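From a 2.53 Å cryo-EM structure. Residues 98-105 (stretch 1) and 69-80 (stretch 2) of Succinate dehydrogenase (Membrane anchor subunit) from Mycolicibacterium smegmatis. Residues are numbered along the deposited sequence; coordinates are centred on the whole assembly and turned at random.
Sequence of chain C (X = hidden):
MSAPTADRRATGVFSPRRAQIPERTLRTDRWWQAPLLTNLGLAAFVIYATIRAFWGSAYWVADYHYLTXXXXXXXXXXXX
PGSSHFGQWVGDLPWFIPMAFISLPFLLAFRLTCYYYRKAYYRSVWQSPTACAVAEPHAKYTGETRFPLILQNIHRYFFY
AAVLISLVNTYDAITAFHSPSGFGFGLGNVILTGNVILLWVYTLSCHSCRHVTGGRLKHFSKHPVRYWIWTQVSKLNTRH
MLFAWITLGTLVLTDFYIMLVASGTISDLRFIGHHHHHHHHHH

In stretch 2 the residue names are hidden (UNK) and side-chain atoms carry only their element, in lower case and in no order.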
# COMPACT_ATOMS: atom_id res chain seq x y z
N PRO C 98 48.42 -25.49 -10.75
CA PRO C 98 47.98 -25.19 -12.11
C PRO C 98 48.85 -24.10 -12.72
O PRO C 98 49.42 -23.26 -12.03
CB PRO C 98 46.53 -24.73 -11.93
CG PRO C 98 46.48 -24.21 -10.54
CD PRO C 98 47.46 -25.01 -9.74
N MET C 99 48.94 -24.13 -14.05
CA MET C 99 49.78 -23.16 -14.75
C MET C 99 49.30 -21.73 -14.55
O MET C 99 50.07 -20.79 -14.75
CB MET C 99 49.86 -23.50 -16.23
CG MET C 99 51.10 -24.28 -16.61
SD MET C 99 51.47 -24.21 -18.37
CE MET C 99 52.58 -25.59 -18.54
N ALA C 100 48.04 -21.55 -14.14
CA ALA C 100 47.46 -20.24 -13.90
C ALA C 100 47.12 -20.06 -12.42
O ALA C 100 46.05 -19.57 -12.06
CB ALA C 100 46.22 -20.02 -14.76
N PHE C 101 48.03 -20.48 -11.54
CA PHE C 101 47.84 -20.38 -10.10
C PHE C 101 47.80 -18.94 -9.60
O PHE C 101 47.43 -18.72 -8.45
CB PHE C 101 48.95 -21.13 -9.38
CG PHE C 101 50.31 -20.52 -9.56
CD1 PHE C 101 50.84 -19.68 -8.60
CD2 PHE C 101 51.06 -20.78 -10.70
CE1 PHE C 101 52.08 -19.11 -8.77
CE2 PHE C 101 52.30 -20.22 -10.86
CZ PHE C 101 52.82 -19.38 -9.90
N ILE C 102 48.20 -17.98 -10.42
CA ILE C 102 48.16 -16.58 -10.00
C ILE C 102 46.72 -16.07 -9.98
O ILE C 102 46.32 -15.35 -9.06
CB ILE C 102 49.06 -15.73 -10.92
CG1 ILE C 102 50.53 -16.07 -10.68
CG2 ILE C 102 48.80 -14.25 -10.71
CD1 ILE C 102 51.00 -15.75 -9.28
N SER C 103 45.93 -16.44 -10.99
CA SER C 103 44.60 -15.86 -11.18
C SER C 103 43.46 -16.77 -10.78
O SER C 103 42.42 -16.27 -10.34
CB SER C 103 44.41 -15.46 -12.64
OG SER C 103 44.72 -16.54 -13.50
N LEU C 104 43.61 -18.09 -10.92
CA LEU C 104 42.51 -18.99 -10.60
C LEU C 104 42.03 -18.87 -9.16
O LEU C 104 40.80 -18.86 -8.96
CB LEU C 104 42.92 -20.44 -10.91
CG LEU C 104 43.00 -20.82 -12.39
CD1 LEU C 104 43.36 -22.29 -12.55
CD2 LEU C 104 41.70 -20.51 -13.11
N PRO C 105 42.89 -18.80 -8.13
CA PRO C 105 42.36 -18.58 -6.77
C PRO C 105 41.54 -17.31 -6.65
O PRO C 105 40.49 -17.31 -6.00
CB PRO C 105 43.62 -18.53 -5.91
CG PRO C 105 44.63 -19.28 -6.68
CD PRO C 105 44.35 -19.00 -8.11
N UNK C 69 41.63 -18.54 -21.42
CA UNK C 69 41.56 -17.78 -20.17
C UNK C 69 41.85 -18.60 -18.93
O UNK C 69 42.27 -18.03 -17.91
c UNK C 69 40.40 -18.42 -22.21
c UNK C 69 39.70 -17.27 -21.58
c UNK C 69 40.12 -17.25 -20.16
N UNK C 70 41.64 -19.92 -18.96
CA UNK C 70 41.95 -20.77 -17.83
C UNK C 70 43.45 -20.96 -17.64
O UNK C 70 43.86 -21.52 -16.62
c UNK C 70 39.37 -21.43 -16.47
c UNK C 70 37.12 -22.07 -16.92
c UNK C 70 37.53 -22.73 -18.05
c UNK C 70 38.87 -22.75 -18.38
c UNK C 70 41.26 -22.12 -17.97
c UNK C 70 38.04 -21.41 -16.13
c UNK C 70 39.80 -22.10 -17.60
N UNK C 71 44.27 -20.53 -18.60
CA UNK C 71 45.72 -20.56 -18.48
C UNK C 71 46.33 -19.17 -18.69
O UNK C 71 47.51 -19.07 -19.02
o UNK C 71 45.64 -27.02 -18.43
c UNK C 71 44.90 -23.58 -19.31
c UNK C 71 45.81 -25.69 -18.69
c UNK C 71 46.33 -21.52 -19.51
c UNK C 71 47.22 -23.78 -18.85
c UNK C 71 47.06 -25.12 -18.59
c UNK C 71 44.73 -24.92 -19.05
c UNK C 71 46.15 -22.99 -19.21
N UNK C 72 45.54 -18.10 -18.49
CA UNK C 72 45.89 -16.82 -19.09
C UNK C 72 47.19 -16.25 -18.53
O UNK C 72 48.16 -16.11 -19.30
c UNK C 72 44.71 -15.85 -18.99
o UNK C 72 43.61 -16.30 -19.75
N UNK C 73 47.30 -15.91 -17.24
CA UNK C 73 48.62 -15.50 -16.74
C UNK C 73 49.52 -16.72 -16.64
O UNK C 73 49.34 -17.57 -15.76
c UNK C 73 46.31 -15.84 -16.15
c UNK C 73 48.32 -14.88 -15.37
c UNK C 73 46.83 -14.72 -15.32
N UNK C 74 50.49 -16.82 -17.54
CA UNK C 74 51.24 -18.05 -17.76
C UNK C 74 52.71 -17.74 -17.49
O UNK C 74 53.48 -17.46 -18.41
c UNK C 74 50.98 -18.55 -19.19
s UNK C 74 51.19 -20.31 -19.48
N UNK C 75 53.10 -17.80 -16.22
CA UNK C 75 54.32 -17.16 -15.73
C UNK C 75 55.40 -18.18 -15.38
O UNK C 75 56.29 -17.87 -14.59
c UNK C 75 53.04 -15.16 -14.94
c UNK C 75 53.46 -17.05 -13.38
c UNK C 75 54.01 -16.24 -14.54
N UNK C 76 55.35 -19.38 -15.94
CA UNK C 76 56.33 -20.41 -15.65
C UNK C 76 57.21 -20.65 -16.87
O UNK C 76 56.83 -20.35 -18.00
c UNK C 76 55.66 -21.71 -15.23
o UNK C 76 56.53 -22.81 -15.41
N UNK C 77 58.41 -21.16 -16.62
CA UNK C 77 59.32 -21.49 -17.71
C UNK C 77 59.00 -22.84 -18.35
O UNK C 77 59.64 -23.21 -19.34
c UNK C 77 61.14 -20.11 -16.69
c UNK C 77 60.77 -21.49 -17.22
o UNK C 77 60.93 -22.45 -16.17
N UNK C 78 58.04 -23.58 -17.80
CA UNK C 78 57.57 -24.82 -18.39
C UNK C 78 56.43 -24.60 -19.37
O UNK C 78 55.89 -25.57 -19.90
c UNK C 78 57.13 -25.79 -17.29
N UNK C 79 56.06 -23.35 -19.62
CA UNK C 79 54.94 -22.99 -20.47
C UNK C 79 55.36 -23.01 -21.94
O UNK C 79 56.54 -22.94 -22.27
s UNK C 79 54.02 -21.46 -18.33
c UNK C 79 54.42 -21.61 -20.09
N UNK C 80 54.36 -23.11 -22.81
CA UNK C 80 54.62 -23.16 -24.24
C UNK C 80 55.28 -21.86 -24.69
O UNK C 80 54.96 -20.79 -24.17
c UNK C 80 53.32 -23.39 -25.01

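Position 69 carries three carbons that close a ring onto the backbone N, and they point away from stretch 1: Pro69. Position 70 has one carbon followed by a ring of six carbons with no heteroatom, so it is Phe70. The ring's edge takes Leu104, CD2 of Leu104 lying 4.2 Å from CD2 of Phe70, while the backbone O of Phe70 sits 3.4 Å from CB of Ala100.

At position 71 one carbon leads to a six-carbon ring bearing an oxygen, which makes it Tyr71. Its CD2 lies 3.7 Å from CB of Met99, and its hydroxyl is hydrogen-bonded elsewhere in the structure. The CA atoms of Tyr71 and Ala100 are 4.9 Å apart, an approach that the single methyl of Ala100 accommodates, its CB 3.8 Å from CA of Tyr71. Position 72 shows one carbon and one oxygen, Ser72; its side chain stays out of contact with stretch 1, and its N makes a weak hydrogen bond to O of Pro69.

Position 73 again closes three carbons onto its own N, hence Pro73. It points toward stretch 1 and gives up more area to it than any other residue of its stretch. CD of Pro73 lies 3.2 Å from OG of Ser103 and 4.4 Å from CB of Ala100. With its N locked in the ring, Pro73 has no amide hydrogen to offer.

One carbon and one sulfur mark position 74 as Cys74, whose SG is 4.1 Å from SD of Met99. Position 75 has one carbon carrying two more, the branched Val75. Its CG2 reaches both CG1 of Ile102, at 4.1 Å, and CE2 of Phe101, at 4.2 Å. Although Phe101 starts away from stretch 2, its ring end comes nearer and makes this contact possible.

Position 76, one carbon and one oxygen with no contact to stretch 1, is Ser76. Position 77 has a carbon carrying one oxygen and one carbon, Thr77, out of reach of stretch 1. A lone carbon at position 78 gives Ala78. Its N donates to OG of Ser76 at 2.9 Å and 170°, a nearly straight bond within the type I turn from Ser76 to position 79; its O lies 3.6 Å from CE of Met99. Position 79 holds one carbon and one sulfur, Cys79, with SG 3.8 Å from SD of Met99. The single carbon at position 80 is Ala80, beyond contact.

The contact buries 557 Å² without one hydrogen bond across it, so packing and fit carry the pairing. Each stretch instead spends hydrogen bonds on its own shape: N of Leu104 bonds to O of Ala100 at 3.1 Å, and N of Phe101 makes a weak bond to O of Pro98. Met99 is the largest contributor, its extended chain running from Tyr71 to the two cysteines and Ala78. The rule to read here is a long, flexible side chain spanning several neighbours, beside a small alanine where the backbones draw close.

Stretch 2, residues 69-80: PFYSPCVSTACA
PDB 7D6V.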